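PDB 4LPQ: ErfK/YbiS/YcfS/YnhG family protein from Xylanimonas cellulosilytica, which probably acts as a peptidoglycan L,D-transpeptidase in cell-wall synthesis, this chain joining a putative peptidoglycan-binding domain to the YkuD-type catalytic domain. Local coordinates for residues Ser147-Gly152 and His179-Val184; Ser113-Thr118 and Tyr126-Pro131; Met139-Met144 and Pro157-Gly162. One frame throughout, in Å; residues are numbered along the deposited sequence.

Contact 1: Ser147-Gly152 and His179-Val184; sequences STLELG and HGCVRV
The carboxylate of Glu150 spans two backbone N-H groups of the turn His179-Gly180-Cys181, an acid side chain laid across the loop that carries the predicted nucleophile. OE1 of Glu150 accepts from His179 N at 2.9 Å through its syn lone pair, and the bond is nearly straight at 171°. OE2 of Glu150 takes Cys181 N at 2.8 Å, this donor standing well above the carboxylate plane. Both oxygens of the buried carboxylate are thus satisfied by the turn, which holds the group in place. The Glu150 chain reaches the turn by bending at chi2 (-62°), which swings CD toward the loop although CB does not face it. OE1 of Glu150 also has a long salt bridge to NH2 of Arg183, 4.0 Å, while NH1 of Arg183 bonds to Ser171 O. The imidazole of His179 runs the opposite way past this carboxylate. Its ND1 donates to Leu149 O at 2.8 Å with the oxygen in the ring plane, which fixes the rotation of the ring and implies a proton on ND1, since a carbonyl oxygen can only accept; Tyr119 stacks on the same ring. CG of Leu151 packs against CE1 of His179 at 3.6 Å. Cys181 lies alongside the Glu150 chain, its SG 3.8 Å from Glu150 CG, and also touches His167, the predicted proton donor/acceptor. Within its own loop, Ser147 OG accepts from Leu149 N and Glu150 N, an ST turn combined with an ST motif. The run Ser178-His179-Gly180-Cys181-Val182-Arg183, with His167 beside the cysteine, matches the SHGCVR active-site signature of YkuD-fold L,D-transpeptidases.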
loop_
_atom_site.group_PDB
_atom_site.type_symbol
_atom_site.label_atom_id
_atom_site.label_comp_id
_atom_site.label_asym_id
_atom_site.label_seq_id
_atom_site.Cartn_x
_atom_site.Cartn_y
_atom_site.Cartn_z
ATOM N N SER A 147 -7.153 -13.119 -13.162
ATOM C CA SER A 147 -5.761 -12.991 -13.519
ATOM C C SER A 147 -5.140 -14.266 -13.992
ATOM O O SER A 147 -5.396 -15.295 -13.337
ATOM C CB SER A 147 -4.981 -12.482 -12.313
ATOM O OG SER A 147 -3.579 -12.425 -12.543
ATOM N N THR A 148 -4.263 -14.203 -14.976
ATOM C CA THR A 148 -3.434 -15.402 -15.323
ATOM C C THR A 148 -2.362 -15.697 -14.291
ATOM O O THR A 148 -1.884 -16.834 -14.225
ATOM C CB THR A 148 -2.778 -15.258 -16.777
ATOM O OG1 THR A 148 -1.886 -14.101 -16.929
ATOM C CG2 THR A 148 -3.883 -15.126 -17.776
ATOM N N LEU A 149 -1.974 -14.660 -13.523
ATOM C CA LEU A 149 -0.914 -14.767 -12.504
ATOM C C LEU A 149 -1.502 -15.095 -11.152
ATOM O O LEU A 149 -1.109 -16.049 -10.486
ATOM C CB LEU A 149 -0.109 -13.426 -12.390
ATOM C CG LEU A 149 1.016 -13.226 -13.365
ATOM C CD1 LEU A 149 0.459 -13.078 -14.800
ATOM C CD2 LEU A 149 1.754 -11.967 -12.926
ATOM N N GLU A 150 -2.368 -14.238 -10.681
ATOM C CA GLU A 150 -2.939 -14.326 -9.346
ATOM C C GLU A 150 -4.049 -15.361 -9.244
ATOM O O GLU A 150 -4.794 -15.509 -10.205
ATOM C CB GLU A 150 -3.426 -12.984 -8.836
ATOM C CG GLU A 150 -2.370 -11.873 -8.870
ATOM C CD GLU A 150 -1.125 -12.130 -7.997
ATOM O OE1 GLU A 150 -1.266 -12.677 -6.945
ATOM O OE2 GLU A 150 -0.056 -11.871 -8.518
ATOM N N LEU A 151 -4.191 -15.967 -8.075
ATOM C CA LEU A 151 -5.280 -16.926 -7.855
ATOM C C LEU A 151 -6.643 -16.364 -7.662
ATOM O O LEU A 151 -7.663 -16.958 -8.092
ATOM C CB LEU A 151 -4.928 -17.759 -6.637
ATOM C CG LEU A 151 -3.837 -18.771 -6.826
ATOM C CD1 LEU A 151 -3.649 -19.594 -5.571
ATOM C CD2 LEU A 151 -4.246 -19.679 -8.013
ATOM N N GLY A 152 -6.728 -15.252 -6.979
ATOM C CA GLY A 152 -8.089 -14.664 -6.785
ATOM C C GLY A 152 -8.353 -13.636 -7.884
ATOM O O GLY A 152 -7.604 -13.487 -8.895
ATOM N N HIS A 179 1.392 -13.562 -6.178
ATOM C CA HIS A 179 2.141 -14.266 -7.256
ATOM C C HIS A 179 2.923 -13.338 -8.144
ATOM O O HIS A 179 3.503 -13.755 -9.137
ATOM C CB HIS A 179 1.224 -15.091 -8.132
ATOM C CG HIS A 179 0.765 -16.319 -7.496
ATOM N ND1 HIS A 179 -0.099 -17.165 -8.131
ATOM C CD2 HIS A 179 1.148 -16.959 -6.380
ATOM C CE1 HIS A 179 -0.294 -18.254 -7.402
ATOM N NE2 HIS A 179 0.505 -18.185 -6.362
ATOM N N GLY A 180 2.968 -12.046 -7.768
ATOM C CA GLY A 180 3.714 -11.107 -8.505
ATOM C C GLY A 180 3.033 -9.768 -8.693
ATOM O O GLY A 180 3.729 -8.729 -8.896
ATOM N N CYS A 181 1.679 -9.712 -8.760
ATOM C CA CYS A 181 1.058 -8.409 -8.866
ATOM C C CYS A 181 1.217 -7.639 -7.538
ATOM O O CYS A 181 1.599 -8.202 -6.501
ATOM C CB CYS A 181 -0.369 -8.588 -9.168
ATOM S SG CYS A 181 -0.647 -9.158 -10.888
ATOM N N VAL A 182 0.928 -6.339 -7.615
ATOM C CA VAL A 182 1.009 -5.491 -6.438
ATOM C C VAL A 182 -0.351 -5.185 -5.930
ATOM O O VAL A 182 -1.126 -4.482 -6.601
ATOM C CB VAL A 182 1.794 -4.209 -6.768
ATOM C CG1 VAL A 182 1.875 -3.311 -5.567
ATOM C CG2 VAL A 182 3.206 -4.576 -7.312
ATOM N N ARG A 183 -0.705 -5.657 -4.754
ATOM C CA ARG A 183 -1.992 -5.495 -4.137
ATOM C C ARG A 183 -2.023 -4.226 -3.246
ATOM O O ARG A 183 -1.050 -3.979 -2.531
ATOM C CB ARG A 183 -2.267 -6.680 -3.138
ATOM C CG ARG A 183 -2.266 -7.986 -3.782
ATOM C CD ARG A 183 -2.444 -8.956 -2.619
ATOM N NE ARG A 183 -2.495 -10.210 -3.182
ATOM C CZ ARG A 183 -2.618 -11.294 -2.501
ATOM N NH1 ARG A 183 -2.807 -11.242 -1.169
ATOM N NH2 ARG A 183 -2.550 -12.384 -3.188
ATOM N N VAL A 184 -3.148 -3.575 -3.260
ATOM C CA VAL A 184 -3.505 -2.475 -2.346
ATOM C C VAL A 184 -4.963 -2.660 -1.936
ATOM O O VAL A 184 -5.658 -3.492 -2.511
ATOM C CB VAL A 184 -3.267 -1.078 -2.955
ATOM C CG1 VAL A 184 -1.787 -0.918 -3.358
ATOM C CG2 VAL A 184 -4.201 -0.839 -4.122
#

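Contact 2: Ser113-Thr118 and Tyr126-Pro131; sequences SGNGET and YRATTP
The base of the two-stranded antiparallel hairpin 118-121/124-127 belongs to this contact, where Thr118 and Arg127 form a non-hydrogen-bonded pair and the chains then run on side by side as irregular loops. Ala128 N donates to Glu117 O at 2.8 Å, and Gly116 N donates to Ala128 O at 2.9 Å. Ala128 is the centre of an inverse gamma turn, and its CB lies 3.4 Å from Asn115 OD1. That oxygen also accepts from Glu117 N, closing an Asx turn. In the Arg127 chain a bend at chi3 (-72°) carries NE to the Thr118 side, and chi4 (-76°), which places CZ, turns the guanidinium so that NH1 comes back to Gly116. NH1 of Arg127 meets Gly116 O at 2.8 Å, the oxygen lying in the guanidinium plane, while CG2 of Thr118 covers one face near the rim, 3.5 Å from NH2 of Arg127. At the inner end OG1 of Thr130 accepts from Gly114 N at 2.9 Å and bonds to Gly180 O, next to the predicted nucleophile. Gly114 CA makes a CA-H...O contact with Ala128 O at 3.2 Å. Since Thr130 OG1 accepts from Gly114 N, its own proton is available for Gly180 O, so one hydroxyl can link the hairpin base to the active-site loop while backbone bonds and the Arg127 guanidinium hold the outer part.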
loop_
_atom_site.group_PDB
_atom_site.type_symbol
_atom_site.label_atom_id
_atom_site.label_comp_id
_atom_site.label_asym_id
_atom_site.label_seq_id
_atom_site.Cartn_x
_atom_site.Cartn_y
_atom_site.Cartn_z
ATOM N N SER A 113 3.439 -7.398 -2.577
ATOM C CA SER A 113 3.908 -7.889 -3.855
ATOM C C SER A 113 4.304 -9.356 -3.842
ATOM O O SER A 113 3.905 -10.062 -2.935
ATOM C CB SER A 113 4.989 -6.968 -4.406
ATOM O OG SER A 113 6.163 -7.065 -3.596
ATOM N N GLY A 114 5.038 -9.825 -4.844
ATOM C CA GLY A 114 5.261 -11.247 -4.982
ATOM C C GLY A 114 6.078 -11.886 -3.880
ATOM O O GLY A 114 7.054 -11.306 -3.445
ATOM N N ASN A 115 5.668 -13.059 -3.482
ATOM C CA ASN A 115 6.357 -13.769 -2.417
ATOM C C ASN A 115 7.665 -14.491 -2.763
ATOM O O ASN A 115 8.286 -14.980 -1.859
ATOM C CB ASN A 115 5.401 -14.678 -1.672
ATOM C CG ASN A 115 5.012 -15.884 -2.439
ATOM O OD1 ASN A 115 5.560 -16.234 -3.467
ATOM N ND2 ASN A 115 4.128 -16.602 -1.838
ATOM N N GLY A 116 8.010 -14.489 -4.050
ATOM C CA GLY A 116 9.273 -15.045 -4.488
ATOM C C GLY A 116 9.311 -16.536 -4.561
ATOM O O GLY A 116 10.388 -17.063 -4.872
ATOM N N GLU A 117 8.189 -17.194 -4.286
ATOM C CA GLU A 117 8.110 -18.656 -4.247
ATOM C C GLU A 117 7.596 -19.177 -5.597
ATOM O O GLU A 117 7.012 -18.455 -6.391
ATOM C CB GLU A 117 7.204 -19.142 -3.073
ATOM C CG GLU A 117 7.599 -18.658 -1.711
ATOM C CD GLU A 117 6.762 -19.147 -0.529
ATOM O OE1 GLU A 117 5.886 -20.053 -0.666
ATOM O OE2 GLU A 117 7.052 -18.657 0.599
ATOM N N THR A 118 7.811 -20.482 -5.830
ATOM C CA THR A 118 7.272 -21.065 -7.071
ATOM C C THR A 118 5.806 -21.307 -6.932
ATOM O O THR A 118 5.245 -21.437 -5.792
ATOM C CB THR A 118 7.968 -22.327 -7.521
ATOM O OG1 THR A 118 7.844 -23.277 -6.497
ATOM C CG2 THR A 118 9.400 -22.118 -7.696
ATOM N N TYR A 126 6.113 -21.409 -12.252
ATOM C CA TYR A 126 6.536 -19.997 -12.336
ATOM C C TYR A 126 7.111 -19.584 -10.983
ATOM O O TYR A 126 6.892 -20.238 -9.976
ATOM C CB TYR A 126 5.394 -19.114 -12.771
ATOM C CG TYR A 126 4.775 -19.514 -14.098
ATOM C CD1 TYR A 126 5.301 -19.050 -15.282
ATOM C CD2 TYR A 126 3.689 -20.378 -14.150
ATOM C CE1 TYR A 126 4.732 -19.419 -16.509
ATOM C CE2 TYR A 126 3.122 -20.772 -15.364
ATOM C CZ TYR A 126 3.625 -20.276 -16.529
ATOM O OH TYR A 126 3.085 -20.646 -17.740
ATOM N N ARG A 127 7.852 -18.479 -10.941
ATOM C CA ARG A 127 8.268 -17.900 -9.703
ATOM C C ARG A 127 7.609 -16.513 -9.479
ATOM O O ARG A 127 7.517 -15.734 -10.390
ATOM C CB ARG A 127 9.787 -17.685 -9.650
ATOM C CG ARG A 127 10.277 -17.340 -8.251
ATOM C CD ARG A 127 11.779 -17.337 -8.167
ATOM N NE ARG A 127 12.258 -18.711 -8.225
ATOM C CZ ARG A 127 12.203 -19.595 -7.220
ATOM N NH1 ARG A 127 11.690 -19.271 -6.013
ATOM N NH2 ARG A 127 12.675 -20.801 -7.409
ATOM N N ALA A 128 7.098 -16.337 -8.271
ATOM C CA ALA A 128 6.313 -15.187 -7.913
ATOM C C ALA A 128 7.159 -13.942 -7.589
ATOM O O ALA A 128 7.090 -13.332 -6.540
ATOM C CB ALA A 128 5.438 -15.516 -6.754
ATOM N N THR A 129 7.906 -13.532 -8.541
ATOM C CA THR A 129 8.742 -12.357 -8.503
ATOM C C THR A 129 7.963 -11.163 -9.071
ATOM O O THR A 129 7.366 -11.298 -10.123
ATOM C CB THR A 129 10.040 -12.606 -9.369
ATOM O OG1 THR A 129 10.722 -13.781 -8.908
ATOM C CG2 THR A 129 10.987 -11.376 -9.364
ATOM N N THR A 130 8.074 -10.015 -8.455
ATOM C CA THR A 130 7.599 -8.765 -9.028
ATOM C C THR A 130 8.737 -8.090 -9.681
ATOM O O THR A 130 9.804 -7.936 -9.041
ATOM C CB THR A 130 7.028 -7.884 -7.897
ATOM O OG1 THR A 130 5.897 -8.575 -7.290
ATOM C CG2 THR A 130 6.579 -6.540 -8.399
ATOM N N PRO A 131 8.578 -7.676 -10.924
ATOM C CA PRO A 131 9.739 -7.134 -11.568
ATOM C C PRO A 131 10.103 -5.735 -11.095
ATOM O O PRO A 131 9.247 -4.939 -10.803
ATOM C CB PRO A 131 9.338 -7.049 -13.055
ATOM C CG PRO A 131 7.871 -7.033 -13.038
ATOM C CD PRO A 131 7.439 -7.792 -11.819
#

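Contact 3: Met139-Met144 and Pro157-Gly162; sequences MQRDGM and PKYFRG
Arg141 crosses the hydroxyl end of the Tyr159 ring at a slant, its guanidinium plane turned 71° from the ring. CD of Arg141 is 3.4 Å from Tyr159 OH, and its CG and CD both approach CE1, so the aliphatic part of the chain makes much of the contact. Met139, a selenomethionine, and Tyr159 are a hydrogen-bonded antiparallel pair with side chains on one face of the sheet, and Tyr159 N donates to Met139 O at 2.9 Å. The same carbonyl oxygen lies at the ring edge, in its plane, 3.5 Å from Tyr159 CD1. A Met-aromatic contact, with Met139 SE 5.5 Å from the Tyr159 ring centroid, is tentative, because it belongs to one of two conformers of Met139. On the other face of the sheet Gln140 and Lys158, a non-hydrogen-bonded pair, lie side by side and point the same way. Lys158 NZ donates to Gln140 OE1 at 2.6 Å from 36° above the amide carbonyl plane. A bend at chi2 of Lys158 redirects CD, and chi4, at -129°, sets NZ beside that oxygen; NZ also bonds to Met198 O, and Lys158 makes a cation-pi contact with Trp193 of helix 186-196. Past the paired residues, Arg141 N donates to Pro157 O at 3.0 Å. The Pro157 ring packs against the Arg141 carbonyl, Pro157 CD being 3.2 Å from Arg141 O, and it also touches His167, the predicted proton donor/acceptor. This two-faced antiparallel ladder joins strands 133-140 and 154-159 within the mixed sheet of the YkuD catalytic domain, with helix 186-196 against the Gln140-Lys158 face and the active-site strand 164-168 next in order.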
loop_
_atom_site.group_PDB
_atom_site.type_symbol
_atom_site.label_atom_id
_atom_site.label_comp_id
_atom_site.label_asym_id
_atom_site.label_seq_id
_atom_site.Cartn_x
_atom_site.Cartn_y
_atom_site.Cartn_z
HETATM N N MSE A 139 -2.782 -0.744 -19.889
HETATM C CA MSE A 139 -4.225 -1.166 -19.909
HETATM C C MSE A 139 -4.856 -1.190 -18.568
HETATM O O MSE A 139 -4.088 -1.217 -17.587
HETATM C CB MSE A 139 -4.266 -2.525 -20.623
HETATM C CG MSE A 139 -5.699 -3.202 -20.645
HETATM SE SE MSE A 139 -5.789 -4.923 -21.498
HETATM C CE MSE A 139 -3.984 -5.069 -21.279
ATOM N N GLN A 140 -6.149 -1.161 -18.478
ATOM C CA GLN A 140 -6.813 -1.210 -17.225
ATOM C C GLN A 140 -8.140 -1.907 -17.460
ATOM O O GLN A 140 -8.633 -1.896 -18.576
ATOM C CB GLN A 140 -6.890 0.142 -16.596
ATOM C CG GLN A 140 -7.726 1.103 -17.400
ATOM C CD GLN A 140 -7.522 2.529 -16.920
ATOM O OE1 GLN A 140 -6.552 2.827 -16.290
ATOM N NE2 GLN A 140 -8.412 3.362 -17.178
ATOM N N ARG A 141 -8.664 -2.534 -16.415
ATOM C CA ARG A 141 -9.961 -3.156 -16.514
ATOM C C ARG A 141 -10.756 -2.704 -15.328
ATOM O O ARG A 141 -10.411 -3.037 -14.158
ATOM C CB ARG A 141 -9.786 -4.704 -16.646
ATOM C CG ARG A 141 -9.142 -5.196 -17.909
ATOM C CD ARG A 141 -8.885 -6.693 -18.007
ATOM N NE ARG A 141 -8.368 -7.050 -19.334
ATOM C CZ ARG A 141 -7.707 -8.157 -19.631
ATOM N NH1 ARG A 141 -7.400 -9.012 -18.651
ATOM N NH2 ARG A 141 -7.366 -8.397 -20.926
ATOM N N ASP A 142 -11.842 -1.921 -15.545
ATOM C CA ASP A 142 -12.568 -1.181 -14.538
ATOM C C ASP A 142 -13.711 -1.934 -13.907
ATOM O O ASP A 142 -14.881 -1.567 -14.061
ATOM C CB ASP A 142 -13.114 0.138 -15.116
ATOM C CG ASP A 142 -13.673 1.093 -14.093
ATOM O OD1 ASP A 142 -13.488 0.849 -12.883
ATOM O OD2 ASP A 142 -14.259 2.137 -14.569
ATOM N N GLY A 143 -13.366 -2.893 -13.103
ATOM C CA GLY A 143 -14.283 -3.795 -12.352
ATOM C C GLY A 143 -13.442 -4.945 -11.765
ATOM O O GLY A 143 -12.198 -4.871 -11.607
HETATM N N MSE A 144 -14.099 -6.013 -11.360
HETATM C CA MSE A 144 -13.516 -7.182 -10.777
HETATM C C MSE A 144 -13.123 -8.167 -11.908
HETATM O O MSE A 144 -14.015 -8.621 -12.664
HETATM C CB MSE A 144 -14.554 -7.751 -9.773
HETATM C CG MSE A 144 -13.840 -8.814 -8.970
HETATM SE SE MSE A 144 -12.572 -8.192 -7.649
HETATM C CE MSE A 144 -13.685 -7.747 -6.163
ATOM N N PRO A 157 -7.800 -3.574 -11.817
ATOM C CA PRO A 157 -6.361 -3.599 -12.162
ATOM C C PRO A 157 -5.944 -2.541 -13.192
ATOM O O PRO A 157 -6.632 -2.309 -14.167
ATOM C CB PRO A 157 -6.201 -5.013 -12.672
ATOM C CG PRO A 157 -7.551 -5.387 -13.253
ATOM C CD PRO A 157 -8.520 -4.782 -12.281
ATOM N N LYS A 158 -4.749 -2.049 -12.915
ATOM C CA LYS A 158 -4.003 -1.211 -13.811
ATOM C C LYS A 158 -2.702 -1.959 -14.187
ATOM O O LYS A 158 -1.861 -2.232 -13.288
ATOM C CB LYS A 158 -3.670 0.116 -13.229
ATOM C CG LYS A 158 -4.892 0.955 -12.997
ATOM C CD LYS A 158 -4.720 2.313 -13.149
ATOM C CE LYS A 158 -5.939 3.129 -12.901
ATOM N NZ LYS A 158 -6.284 4.101 -13.987
ATOM N N TYR A 159 -2.609 -2.432 -15.401
ATOM C CA TYR A 159 -1.565 -3.309 -15.824
ATOM C C TYR A 159 -0.345 -2.508 -16.291
ATOM O O TYR A 159 -0.492 -1.546 -17.033
ATOM C CB TYR A 159 -2.013 -4.199 -16.989
ATOM C CG TYR A 159 -3.142 -5.076 -16.677
ATOM C CD1 TYR A 159 -4.440 -4.624 -16.664
ATOM C CD2 TYR A 159 -2.925 -6.404 -16.393
ATOM C CE1 TYR A 159 -5.504 -5.435 -16.344
ATOM C CE2 TYR A 159 -3.995 -7.256 -16.101
ATOM C CZ TYR A 159 -5.293 -6.771 -16.111
ATOM O OH TYR A 159 -6.390 -7.595 -15.809
ATOM N N PHE A 160 0.858 -2.903 -15.849
ATOM C CA PHE A 160 2.086 -2.224 -16.218
ATOM C C PHE A 160 3.114 -3.079 -16.900
ATOM O O PHE A 160 4.065 -2.513 -17.499
ATOM C CB PHE A 160 2.734 -1.466 -15.037
ATOM C CG PHE A 160 3.117 -2.402 -13.881
ATOM C CD1 PHE A 160 4.351 -3.020 -13.842
ATOM C CD2 PHE A 160 2.258 -2.650 -12.821
ATOM C CE1 PHE A 160 4.727 -3.847 -12.817
ATOM C CE2 PHE A 160 2.623 -3.495 -11.816
ATOM C CZ PHE A 160 3.832 -4.103 -11.832
ATOM N N ARG A 161 3.040 -4.414 -16.898
ATOM C CA ARG A 161 3.959 -5.259 -17.670
ATOM C C ARG A 161 3.312 -6.603 -17.842
ATOM O O ARG A 161 3.222 -7.349 -16.864
ATOM C CB ARG A 161 5.340 -5.392 -16.970
ATOM C CG ARG A 161 6.356 -6.117 -17.809
ATOM C CD ARG A 161 7.488 -6.561 -16.912
ATOM N NE ARG A 161 8.628 -7.031 -17.558
ATOM C CZ ARG A 161 9.100 -8.253 -17.506
ATOM N NH1 ARG A 161 8.350 -9.213 -17.083
ATOM N NH2 ARG A 161 10.280 -8.530 -18.056
ATOM N N GLY A 162 2.805 -6.908 -19.009
ATOM C CA GLY A 162 2.113 -8.170 -19.204
ATOM C C GLY A 162 1.006 -8.268 -18.152
ATOM O O GLY A 162 0.155 -7.370 -18.033
#

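How the contacts relate
All three contacts lie in the L,D-transpeptidase catalytic domain, and each is partly buried. Contact 1 holds the predicted nucleophile and relies on a buried carboxylate gripping backbone N-H groups. Contact 2, more exposed, mixes backbone bonds with side-chain bonds from Thr130 and Arg127 at a hairpin base; it meets contact 1 where Gly180 O and Thr130 OG1 lie 2.7 Å apart. Contact 3 is sheet pairing that passes into loop, with different chemistry on its two faces. Contacts 1 and 3 alternate along the chain and reach the same mixed sheet, their centres about 11 Å apart. Contacts 2 and 3, about 19 Å apart between centres, touch through Pro131 and Arg161.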